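Local coordinates for uncharacterized protein (Bacteroides ovatus, PDB 4IRT), which is of unknown function but is a putative neuraminidase with a BNR-repeat beta-propeller fold that may cleave sialic acid from glycans, at residues Arg101-Ala104 and Pro105-Glu109; Ile319-Gly323 and Gly324-Tyr328; Tyr328-Asp332 and Glu333-Ser337. All blocks are in the same frame, centred on the assembly; numbering follows the deposited sequence. Where two conformers were deposited one is given.

Contact 1 of 3, residues Arg101-Ala104 and Pro105-Glu109; sequences RSIA and PGSLE
The hydroxyl of Ser102 donates to the backbone carbonyl of Ser107, with OG 2.7 Å from Ser107 O. OG comes in within the carbonyl plane. The torsion behind this sets OG anti to the carbonyl carbon of Ser102, beside the backbone N (chi1 -69°). The hydroxyl has a second partner in Ile86 N, at the start of strand 86-90. It thus ties the turn to a neighbouring strand.

Two backbone bonds close the loop around this link. Ser107 N donates to Ala104 O at 3.1 Å. Ile103 N donates to Glu109 O at 2.9 Å. The same oxygen takes a CA-H contact from Ser102, with CA 3.3 Å from Glu109 O.

The Ile103 and Glu109 side chains cross at a slant, with Ile103 CD1 3.9 Å from Glu109 CB. Ser107 OG, anti to its backbone N (chi1 176°), turns forward along the chain. It accepts from Glu109 N at 3.0 Å, which fixes its rotation. Gly106 takes the positive-phi position and Lys50 binds its carbonyl.

The Ser107 N bond closes a type II beta turn, Ala104 to Ser107, and Ser107 OG makes an ST turn, in a surface loop of the beta-propeller.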
ATOM      1  N   ARG A 101      18.484   8.824   0.319  1.00 13.66           N
ATOM      2  CA  ARG A 101      18.107   9.350   1.635  0.67 14.60           C
ATOM      3  C   ARG A 101      18.364  10.836   1.650  1.00 13.22           C
ATOM      4  O   ARG A 101      19.248  11.322   0.951  1.00 13.46           O
ATOM      5  CB  ARG A 101      18.952   8.742   2.756  0.67 16.65           C
ATOM      6  CG  ARG A 101      18.537   7.369   3.255  0.67 18.57           C
ATOM      7  CD  ARG A 101      19.263   7.026   4.554  0.67 21.12           C
ATOM      8  NE  ARG A 101      20.729   6.998   4.436  0.67 24.46           N
ATOM      9  CZ  ARG A 101      21.493   5.902   4.334  0.67 24.38           C
ATOM     10  NH1 ARG A 101      20.974   4.682   4.303  0.67 25.04           N
ATOM     11  NH2 ARG A 101      22.809   6.035   4.256  0.67 25.70           N
ATOM     12  N   SER A 102      17.587  11.555   2.466  1.00 12.83           N
ATOM     13  CA  SER A 102      17.827  12.966   2.782  1.00 12.89           C
ATOM     14  C   SER A 102      19.270  13.191   3.134  1.00 12.82           C
ATOM     15  O   SER A 102      19.877  12.371   3.841  1.00 12.40           O
ATOM     16  CB  SER A 102      17.022  13.381   4.023  1.00 13.08           C
ATOM     17  OG  SER A 102      15.656  13.417   3.779  1.00 17.84           O
ATOM     18  N   ILE A 103      19.822  14.333   2.723  1.00 12.75           N
ATOM     19  CA  ILE A 103      21.197  14.686   3.109  1.00 14.66           C
ATOM     20  C   ILE A 103      21.285  15.126   4.579  1.00 14.84           C
ATOM     21  O   ILE A 103      22.356  15.142   5.149  1.00 16.34           O
ATOM     22  CB  ILE A 103      21.794  15.795   2.208  1.00 15.06           C
ATOM     23  CG1 ILE A 103      21.057  17.124   2.370  1.00 16.13           C
ATOM     24  CG2 ILE A 103      21.794  15.367   0.738  1.00 14.80           C
ATOM     25  CD1 ILE A 103      21.730  18.252   1.587  1.00 18.67           C
ATOM     26  N   ALA A 104      20.148  15.472   5.179  1.00 14.60           N
ATOM     27  CA  ALA A 104      20.079  15.948   6.553  1.00 15.48           C
ATOM     28  C   ALA A 104      18.650  15.720   7.065  1.00 15.98           C
ATOM     29  O   ALA A 104      17.740  15.520   6.252  1.00 14.80           O
ATOM     30  CB  ALA A 104      20.423  17.443   6.613  1.00 17.09           C
ATOM     31  N   PRO A 105      18.442  15.746   8.398  1.00 15.93           N
ATOM     32  CA  PRO A 105      17.103  15.548   8.925  1.00 14.65           C
ATOM     33  C   PRO A 105      16.124  16.523   8.319  1.00 14.11           C
ATOM     34  O   PRO A 105      16.418  17.713   8.258  1.00 13.48           O
ATOM     35  CB  PRO A 105      17.266  15.811  10.416  1.00 15.39           C
ATOM     36  CG  PRO A 105      18.665  15.382  10.704  1.00 16.51           C
ATOM     37  CD  PRO A 105      19.453  15.755   9.472  1.00 16.49           C
ATOM     38  N   GLY A 106      14.992  16.003   7.843  1.00 13.61           N
ATOM     39  CA  GLY A 106      13.917  16.824   7.294  1.00 14.30           C
ATOM     40  C   GLY A 106      14.179  17.481   5.948  1.00 15.47           C
ATOM     41  O   GLY A 106      13.310  18.189   5.407  1.00 17.13           O
ATOM     42  N   SER A 107      15.345  17.230   5.370  1.00 15.57           N
ATOM     43  CA  SER A 107      15.685  17.841   4.094  1.00 15.21           C
ATOM     44  C   SER A 107      15.030  17.125   2.901  1.00 13.76           C
ATOM     45  O   SER A 107      14.965  15.886   2.835  1.00 15.08           O
ATOM     46  CB  SER A 107      17.191  17.864   3.895  1.00 15.55           C
ATOM     47  OG  SER A 107      17.518  18.376   2.614  1.00 16.58           O
ATOM     48  N   LEU A 108      14.594  17.932   1.938  1.00 12.39           N
ATOM     49  CA  LEU A 108      14.015  17.428   0.699  1.00 12.11           C
ATOM     50  C   LEU A 108      15.097  17.107  -0.319  1.00 12.95           C
ATOM     51  O   LEU A 108      14.810  16.489  -1.327  1.00 13.64           O
ATOM     52  CB  LEU A 108      13.049  18.459   0.102  1.00 12.12           C
ATOM     53  CG  LEU A 108      11.862  18.880   0.937  1.00 13.69           C
ATOM     54  CD1 LEU A 108      11.050  19.899   0.163  1.00 14.77           C
ATOM     55  CD2 LEU A 108      10.985  17.690   1.325  1.00 13.57           C
ATOM     56  N   GLU A 109      16.338  17.501  -0.040  1.00 13.67           N
ATOM     57  CA  GLU A 109      17.453  17.197  -0.906  1.00 13.91           C
ATOM     58  C   GLU A 109      17.981  15.802  -0.602  1.00 13.92           C
ATOM     59  O   GLU A 109      18.161  15.421   0.562  1.00 13.09           O
ATOM     60  CB  GLU A 109      18.587  18.193  -0.707  1.00 18.57           C
ATOM     61  CG  GLU A 109      18.236  19.637  -0.986  1.00 23.53           C
ATOM     62  CD  GLU A 109      19.490  20.479  -0.930  1.00 31.23           C
ATOM     63  OE1 GLU A 109      20.430  20.247  -1.744  1.00 39.49           O
ATOM     64  OE2 GLU A 109      19.563  21.327  -0.029  1.00 36.29           O
TER

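Contact 2 of 3, residues Ile319-Gly323 and Gly324-Tyr328; sequences IVVEG and GEVFY
Ile319 and Tyr328 form the far pair of a beta hairpin whose type I' turn runs from Glu322 to Glu325. Its strands 319-322 and 325-328 are the first two of a four-stranded antiparallel sheet, consistent with one blade of a beta-propeller.

Backbone bonds set the register. Val320 and Phe327 are a hydrogen-bonded pair, with Phe327 N to Val320 O at 3.0 Å. Glu322 and Glu325 are the next such pair. Here Glu322 N donates to Glu325 O at 2.9 Å. Glu325 N returns the bond to Glu322 O. Gly323 and Gly324 take the two positive-phi positions of the turn.

Apolar side chains pack on both faces. On one face, CG2 of Ile319 presses obliquely on the Tyr328 ring, 3.3 Å from CD2. Val321 and Val326 lie side by side, CG2 to CG2 at 4.2 Å. This face meets strands 264-271 and 278-285, and Tyr328 OH is bonded to Arg281 O. On the other face, Val320 CG2 sits 3.9 Å from Phe327 CB. The Phe327 ring turns an edge to Val320 O and also meets the ring of His343.

The two glutamates lie beside the turn. In the conformer given, Glu322 bends at chi2 (61°), and its OE2 forms a salt bridge with Arg378. Glu325 stays extended, and its OE2 is hydrogen-bonded to His343 NE2. The other oxygen, Glu325 OE1, takes a hydrogen bond from a water at 2.9 Å, and that water reaches Glu322 O only weakly.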
ATOM      1  N   ILE A 319      -8.015   1.185   4.037  1.00  9.49           N
ATOM      2  CA  ILE A 319      -8.848   1.259   5.231  1.00  9.79           C
ATOM      3  C   ILE A 319      -8.071   1.855   6.399  1.00 10.07           C
ATOM      4  O   ILE A 319      -6.838   1.700   6.513  1.00 10.22           O
ATOM      5  CB  ILE A 319      -9.359  -0.127   5.686  1.00 10.34           C
ATOM      6  CG1 ILE A 319      -8.211  -1.159   5.734  1.00 10.52           C
ATOM      7  CG2 ILE A 319     -10.494  -0.619   4.813  1.00 12.16           C
ATOM      8  CD1 ILE A 319      -8.613  -2.465   6.406  1.00 11.32           C
ATOM      9  N   VAL A 320      -8.798   2.515   7.286  1.00 10.45           N
ATOM     10  CA  VAL A 320      -8.290   2.749   8.643  1.00 12.66           C
ATOM     11  C   VAL A 320      -9.367   2.299   9.623  1.00 12.17           C
ATOM     12  O   VAL A 320     -10.561   2.311   9.299  1.00 11.48           O
ATOM     13  CB  VAL A 320      -7.853   4.203   8.895  1.00 12.70           C
ATOM     14  CG1 VAL A 320      -6.657   4.554   7.998  1.00 13.39           C
ATOM     15  CG2 VAL A 320      -9.005   5.188   8.734  1.00 13.50           C
ATOM     16  N   VAL A 321      -8.913   1.867  10.795  1.00 12.45           N
ATOM     17  CA  VAL A 321      -9.785   1.315  11.805  1.00 15.16           C
ATOM     18  C   VAL A 321      -9.569   2.012  13.159  1.00 17.94           C
ATOM     19  O   VAL A 321      -8.438   2.361  13.528  1.00 19.40           O
ATOM     20  CB  VAL A 321      -9.558  -0.192  11.947  1.00 18.02           C
ATOM     21  CG1 VAL A 321     -10.576  -0.836  12.898  1.00 21.42           C
ATOM     22  CG2 VAL A 321      -9.625  -0.861  10.588  1.00 16.70           C
ATOM     23  N   GLU A 322     -10.675   2.193  13.878  1.00 18.08           N
ATOM     24  CA  GLU A 322     -10.668   2.739  15.233  0.50 19.58           C
ATOM     25  C   GLU A 322     -11.595   1.863  16.078  1.00 20.57           C
ATOM     26  O   GLU A 322     -12.822   2.019  16.048  1.00 19.36           O
ATOM     27  CB  GLU A 322     -11.155   4.192  15.197  0.50 22.58           C
ATOM     28  CG  GLU A 322     -11.616   4.799  16.524  0.50 28.38           C
ATOM     29  CD  GLU A 322     -10.529   4.830  17.574  0.50 27.86           C
ATOM     30  OE1 GLU A 322     -10.360   3.822  18.283  0.50 27.92           O
ATOM     31  OE2 GLU A 322      -9.865   5.880  17.699  0.50 29.06           O
ATOM     32  N   GLY A 323     -11.040   0.887  16.788  0.50 19.74           N
ATOM     33  CA  GLY A 323     -11.843   0.045  17.692  0.50 20.99           C
ATOM     34  C   GLY A 323     -13.098  -0.575  17.088  0.50 20.88           C
ATOM     35  O   GLY A 323     -14.193  -0.470  17.646  0.50 23.26           O
ATOM     36  N   GLY A 324     -12.941  -1.232  15.943  0.50 19.41           N
ATOM     37  CA  GLY A 324     -14.070  -1.842  15.257  0.50 19.40           C
ATOM     38  C   GLY A 324     -14.744  -0.929  14.232  0.50 18.06           C
ATOM     39  O   GLY A 324     -15.432  -1.407  13.342  0.50 18.25           O
ATOM     40  N   GLU A 325     -14.542   0.380  14.353  1.00 18.12           N
ATOM     41  CA  GLU A 325     -15.105   1.336  13.416  1.00 16.31           C
ATOM     42  C   GLU A 325     -14.172   1.404  12.195  1.00 14.13           C
ATOM     43  O   GLU A 325     -12.971   1.495  12.332  1.00 13.47           O
ATOM     44  CB  GLU A 325     -15.267   2.681  14.078  1.00 16.68           C
ATOM     45  CG  GLU A 325     -15.765   3.763  13.162  1.00 17.96           C
ATOM     46  CD  GLU A 325     -16.048   5.051  13.901  1.00 22.56           C
ATOM     47  OE1 GLU A 325     -15.449   5.310  14.972  1.00 29.28           O
ATOM     48  OE2 GLU A 325     -16.858   5.823  13.393  1.00 19.69           O
ATOM     49  N   VAL A 326     -14.751   1.331  11.009  1.00 12.50           N
ATOM     50  CA  VAL A 326     -13.976   1.232   9.784  1.00 11.78           C
ATOM     51  C   VAL A 326     -14.337   2.336   8.802  1.00 11.52           C
ATOM     52  O   VAL A 326     -15.507   2.579   8.526  1.00 12.74           O
ATOM     53  CB  VAL A 326     -14.203  -0.141   9.099  1.00 12.00           C
ATOM     54  CG1 VAL A 326     -13.467  -0.200   7.772  1.00 11.35           C
ATOM     55  CG2 VAL A 326     -13.752  -1.272  10.002  1.00 12.46           C
ATOM     56  N   PHE A 327     -13.295   2.961   8.253  1.00 11.21           N
ATOM     57  CA  PHE A 327     -13.403   3.872   7.133  1.00 11.39           C
ATOM     58  C   PHE A 327     -12.693   3.225   5.944  1.00 11.28           C
ATOM     59  O   PHE A 327     -11.480   2.989   5.993  1.00 11.22           O
ATOM     60  CB  PHE A 327     -12.737   5.192   7.502  1.00 11.82           C
ATOM     61  CG  PHE A 327     -13.307   5.799   8.736  1.00 13.15           C
ATOM     62  CD1 PHE A 327     -12.849   5.419   9.988  1.00 13.68           C
ATOM     63  CD2 PHE A 327     -14.340   6.723   8.657  1.00 16.33           C
ATOM     64  CE1 PHE A 327     -13.380   5.966  11.148  1.00 15.13           C
ATOM     65  CE2 PHE A 327     -14.885   7.261   9.822  1.00 16.64           C
ATOM     66  CZ  PHE A 327     -14.411   6.867  11.062  1.00 15.63           C
ATOM     67  N   TYR A 328     -13.454   3.010   4.878  1.00 10.27           N
ATOM     68  CA  TYR A 328     -13.052   2.190   3.733  1.00  9.47           C
ATOM     69  C   TYR A 328     -13.080   3.055   2.476  1.00  9.50           C
ATOM     70  O   TYR A 328     -14.137   3.510   2.028  1.00  9.85           O
ATOM     71  CB  TYR A 328     -14.036   1.037   3.636  1.00  9.47           C
ATOM     72  CG  TYR A 328     -13.673  -0.132   2.738  1.00  8.95           C
ATOM     73  CD1 TYR A 328     -13.755  -0.022   1.355  1.00  8.86           C
ATOM     74  CD2 TYR A 328     -13.323  -1.378   3.285  1.00  8.94           C
ATOM     75  CE1 TYR A 328     -13.461  -1.077   0.542  1.00  8.76           C
ATOM     76  CE2 TYR A 328     -13.022  -2.446   2.470  1.00  8.55           C
ATOM     77  CZ  TYR A 328     -13.082  -2.282   1.103  1.00  8.51           C
ATOM     78  OH  TYR A 328     -12.824  -3.370   0.299  1.00  9.16           O
TER
HETATM   79  O   HOH W   1     -15.170   4.096  17.544  1.00 38.06           O

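Contact 3 of 3, residues Tyr328-Asp332 and Glu333-Ser337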
ATOM      1  N   TYR A 328     -13.454   3.010   4.878  1.00 10.27           N
ATOM      2  CA  TYR A 328     -13.052   2.190   3.733  1.00  9.47           C
ATOM      3  C   TYR A 328     -13.080   3.055   2.476  1.00  9.50           C
ATOM      4  O   TYR A 328     -14.137   3.510   2.028  1.00  9.85           O
ATOM      5  CB  TYR A 328     -14.036   1.037   3.636  1.00  9.47           C
ATOM      6  CG  TYR A 328     -13.673  -0.132   2.738  1.00  8.95           C
ATOM      7  CD1 TYR A 328     -13.755  -0.022   1.355  1.00  8.86           C
ATOM      8  CD2 TYR A 328     -13.323  -1.378   3.285  1.00  8.94           C
ATOM      9  CE1 TYR A 328     -13.461  -1.077   0.542  1.00  8.76           C
ATOM     10  CE2 TYR A 328     -13.022  -2.446   2.470  1.00  8.55           C
ATOM     11  CZ  TYR A 328     -13.082  -2.282   1.103  1.00  8.51           C
ATOM     12  OH  TYR A 328     -12.824  -3.370   0.299  1.00  9.16           O
ATOM     13  N   ILE A 329     -11.893   3.302   1.916  1.00  9.86           N
ATOM     14  CA  ILE A 329     -11.709   4.243   0.828  1.00  9.58           C
ATOM     15  C   ILE A 329     -11.574   3.503  -0.515  1.00  8.75           C
ATOM     16  O   ILE A 329     -10.823   2.509  -0.622  1.00  8.42           O
ATOM     17  CB  ILE A 329     -10.483   5.134   1.062  1.00 10.43           C
ATOM     18  CG1 ILE A 329     -10.515   5.773   2.454  1.00 11.27           C
ATOM     19  CG2 ILE A 329     -10.413   6.214  -0.003  1.00 10.31           C
ATOM     20  CD1 ILE A 329     -11.706   6.690   2.690  1.00 13.56           C
ATOM     21  N   PHE A 330     -12.367   3.929  -1.494  1.00  8.19           N
ATOM     22  CA  PHE A 330     -12.415   3.295  -2.782  1.00  8.41           C
ATOM     23  C   PHE A 330     -12.748   4.278  -3.917  1.00  8.91           C
ATOM     24  O   PHE A 330     -12.827   5.476  -3.704  1.00  8.67           O
ATOM     25  CB  PHE A 330     -13.391   2.128  -2.749  1.00  9.02           C
ATOM     26  CG  PHE A 330     -14.835   2.511  -2.653  1.00 10.38           C
ATOM     27  CD1 PHE A 330     -15.409   2.849  -1.429  1.00 10.65           C
ATOM     28  CD2 PHE A 330     -15.665   2.447  -3.778  1.00 11.07           C
ATOM     29  CE1 PHE A 330     -16.765   3.113  -1.332  1.00 11.50           C
ATOM     30  CE2 PHE A 330     -17.009   2.747  -3.681  1.00 11.68           C
ATOM     31  CZ  PHE A 330     -17.559   3.102  -2.458  1.00 11.77           C
ATOM     32  N   ARG A 331     -12.860   3.740  -5.121  1.00  8.70           N
ATOM     33  CA  ARG A 331     -13.243   4.534  -6.297  1.00  8.99           C
ATOM     34  C   ARG A 331     -13.948   3.581  -7.231  1.00  9.22           C
ATOM     35  O   ARG A 331     -13.436   2.494  -7.517  1.00 10.54           O
ATOM     36  CB  ARG A 331     -11.990   5.157  -6.904  1.00  9.04           C
ATOM     37  CG  ARG A 331     -12.136   5.836  -8.272  1.00  9.69           C
ATOM     38  CD  ARG A 331     -12.026   4.868  -9.434  1.00 10.06           C
ATOM     39  NE  ARG A 331     -10.687   4.318  -9.520  1.00  9.59           N
ATOM     40  CZ  ARG A 331     -10.324   3.272 -10.255  1.00  9.58           C
ATOM     41  NH1 ARG A 331     -11.198   2.576 -10.985  1.00 10.18           N
ATOM     42  NH2 ARG A 331      -9.051   2.936 -10.270  1.00  9.67           N
ATOM     43  N   ASP A 332     -15.090   4.004  -7.765  1.00  9.82           N
ATOM     44  CA  ASP A 332     -15.957   3.103  -8.538  1.00 11.05           C
ATOM     45  C   ASP A 332     -16.571   3.848  -9.719  1.00 11.51           C
ATOM     46  O   ASP A 332     -17.179   4.906  -9.545  1.00 10.45           O
ATOM     47  CB  ASP A 332     -17.036   2.547  -7.589  1.00 11.92           C
ATOM     48  CG  ASP A 332     -17.821   1.339  -8.155  1.00 13.28           C
ATOM     49  OD1 ASP A 332     -17.988   1.181  -9.389  1.00 12.70           O
ATOM     50  OD2 ASP A 332     -18.339   0.574  -7.295  1.00 13.31           O
ATOM     51  N   GLU A 333     -16.430   3.286 -10.918  1.00 14.01           N
ATOM     52  CA  GLU A 333     -17.143   3.806 -12.100  1.00 18.07           C
ATOM     53  C   GLU A 333     -18.647   3.979 -11.875  1.00 18.33           C
ATOM     54  O   GLU A 333     -19.262   4.915 -12.420  1.00 17.06           O
ATOM     55  CB  GLU A 333     -16.954   2.905 -13.315  1.00 24.05           C
ATOM     56  CG  GLU A 333     -15.651   3.151 -14.052  1.00 32.67           C
ATOM     57  CD  GLU A 333     -15.605   2.497 -15.435  1.00 44.06           C
ATOM     58  OE1 GLU A 333     -16.656   2.014 -15.932  1.00 39.08           O
ATOM     59  OE2 GLU A 333     -14.499   2.461 -16.010  1.00 42.92           O
ATOM     60  N   GLU A 334     -19.236   3.107 -11.068  1.00 18.24           N
ATOM     61  CA  GLU A 334     -20.657   3.241 -10.709  1.00 20.25           C
ATOM     62  C   GLU A 334     -20.984   4.536  -9.993  1.00 19.43           C
ATOM     63  O   GLU A 334     -22.149   4.917  -9.947  1.00 18.85           O
ATOM     64  CB  GLU A 334     -21.125   2.104  -9.771  1.00 24.37           C
ATOM     65  CG  GLU A 334     -21.387   0.803 -10.484  1.00 27.48           C
ATOM     66  CD  GLU A 334     -22.208  -0.191  -9.663  1.00 26.52           C
ATOM     67  OE1 GLU A 334     -22.560   0.065  -8.496  1.00 28.63           O
ATOM     68  OE2 GLU A 334     -22.503  -1.243 -10.207  1.00 26.37           O
ATOM     69  N   ARG A 335     -19.989   5.132  -9.327  1.00 16.86           N
ATOM     70  CA  ARG A 335     -20.160   6.403  -8.636  1.00 16.18           C
ATOM     71  C   ARG A 335     -19.439   7.535  -9.362  1.00 16.27           C
ATOM     72  O   ARG A 335     -19.065   8.525  -8.754  1.00 17.20           O
ATOM     73  CB  ARG A 335     -19.641   6.290  -7.206  1.00 15.28           C
ATOM     74  CG  ARG A 335     -20.360   5.203  -6.400  1.00 15.38           C
ATOM     75  CD  ARG A 335     -20.066   5.282  -4.891  1.00 15.81           C
ATOM     76  NE  ARG A 335     -20.601   6.493  -4.296  1.00 16.33           N
ATOM     77  CZ  ARG A 335     -21.819   6.633  -3.796  1.00 20.34           C
ATOM     78  NH1 ARG A 335     -22.689   5.625  -3.817  1.00 21.98           N
ATOM     79  NH2 ARG A 335     -22.190   7.796  -3.297  1.00 21.63           N
ATOM     80  N   GLY A 336     -19.192   7.378 -10.650  1.00 14.17           N
ATOM     81  CA  GLY A 336     -18.504   8.427 -11.403  1.00 14.21           C
ATOM     82  C   GLY A 336     -17.010   8.537 -11.150  1.00 12.36           C
ATOM     83  O   GLY A 336     -16.411   9.568 -11.442  1.00 11.83           O
ATOM     84  N   SER A 337     -16.405   7.467 -10.619  1.00 11.16           N
ATOM     85  CA  SER A 337     -14.961   7.433 -10.337  1.00 10.79           C
ATOM     86  C   SER A 337     -14.516   8.567  -9.426  1.00 11.05           C
ATOM     87  O   SER A 337     -13.393   9.079  -9.526  1.00 10.91           O
ATOM     88  CB  SER A 337     -14.144   7.349 -11.641  1.00 11.51           C
ATOM     89  OG  SER A 337     -14.667   6.316 -12.470  1.00 11.41           O
TER
HETATM   90  O   HOH W   2     -13.012   4.227 -12.654  1.00 30.44           O
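Asp332 holds Glu334, Arg335 and Ser337 through its carbonyl O and its carboxylate. The carbonyl O accepts two bonds, from Arg335 N at 2.8 Å and from Ser337 N at 2.9 Å. The two donors come from opposite faces of the carbonyl plane. The carboxylate turns forward, with CG anti to the backbone N (chi1 -166°). OD1 then accepts from Glu334 N at 2.8 Å, met from above the carboxylate plane.

Two longer side chains pack beside these bonds. The Arg335 and Phe330 side chains cross at about a right angle, with Arg335 CD 4.1 Å from Phe330 CZ. Arg331, meanwhile, bends at chi2 and chi3 and lays its CD 3.9 Å from Ser337 CB. A water sits 2.7 Å from Ser337 OG and bonds weakly to Arg331 NH1.

The bond from Glu334 N to OD1, two residues back, makes an Asx turn. It leads out of strand 325-330 into a short 3-10 segment at 333-334. The chain then connects to strand 340-344, the next strand of the same antiparallel sheet in the propeller fold.

Further out, the charged ends have partners beyond the turn. Asp332 OD2 pairs with Arg298, and Arg335 NE with Asp356. The carboxylates of Asp332 and Glu334 lie close, OD2 to OE1 at 4.4 Å. Arg298 probably eases their repulsion, while Glu334 OE2 is bonded to Thr300 and to Gln299 N. Arg331 NE is held by Trp365 O.

Along the chain the order is contact 1, contact 2, contact 3. Contact 1 lies in a loop between strands 99-101 and 124-131, within the BNR-repeat range. Its centre is about 33 Å from that of contact 2 and about 36 Å from that of contact 3, and it touches neither. Contacts 2 and 3 share Tyr328 and strand 325-330, with centres about 18 Å apart. Contact 2 is the hairpin that leads into this strand. Contact 3 is the turn that leaves it towards strand 340-344. They therefore shape the two ends of one strand in one four-stranded sheet, while contact 1 shapes a distant part of the propeller surface.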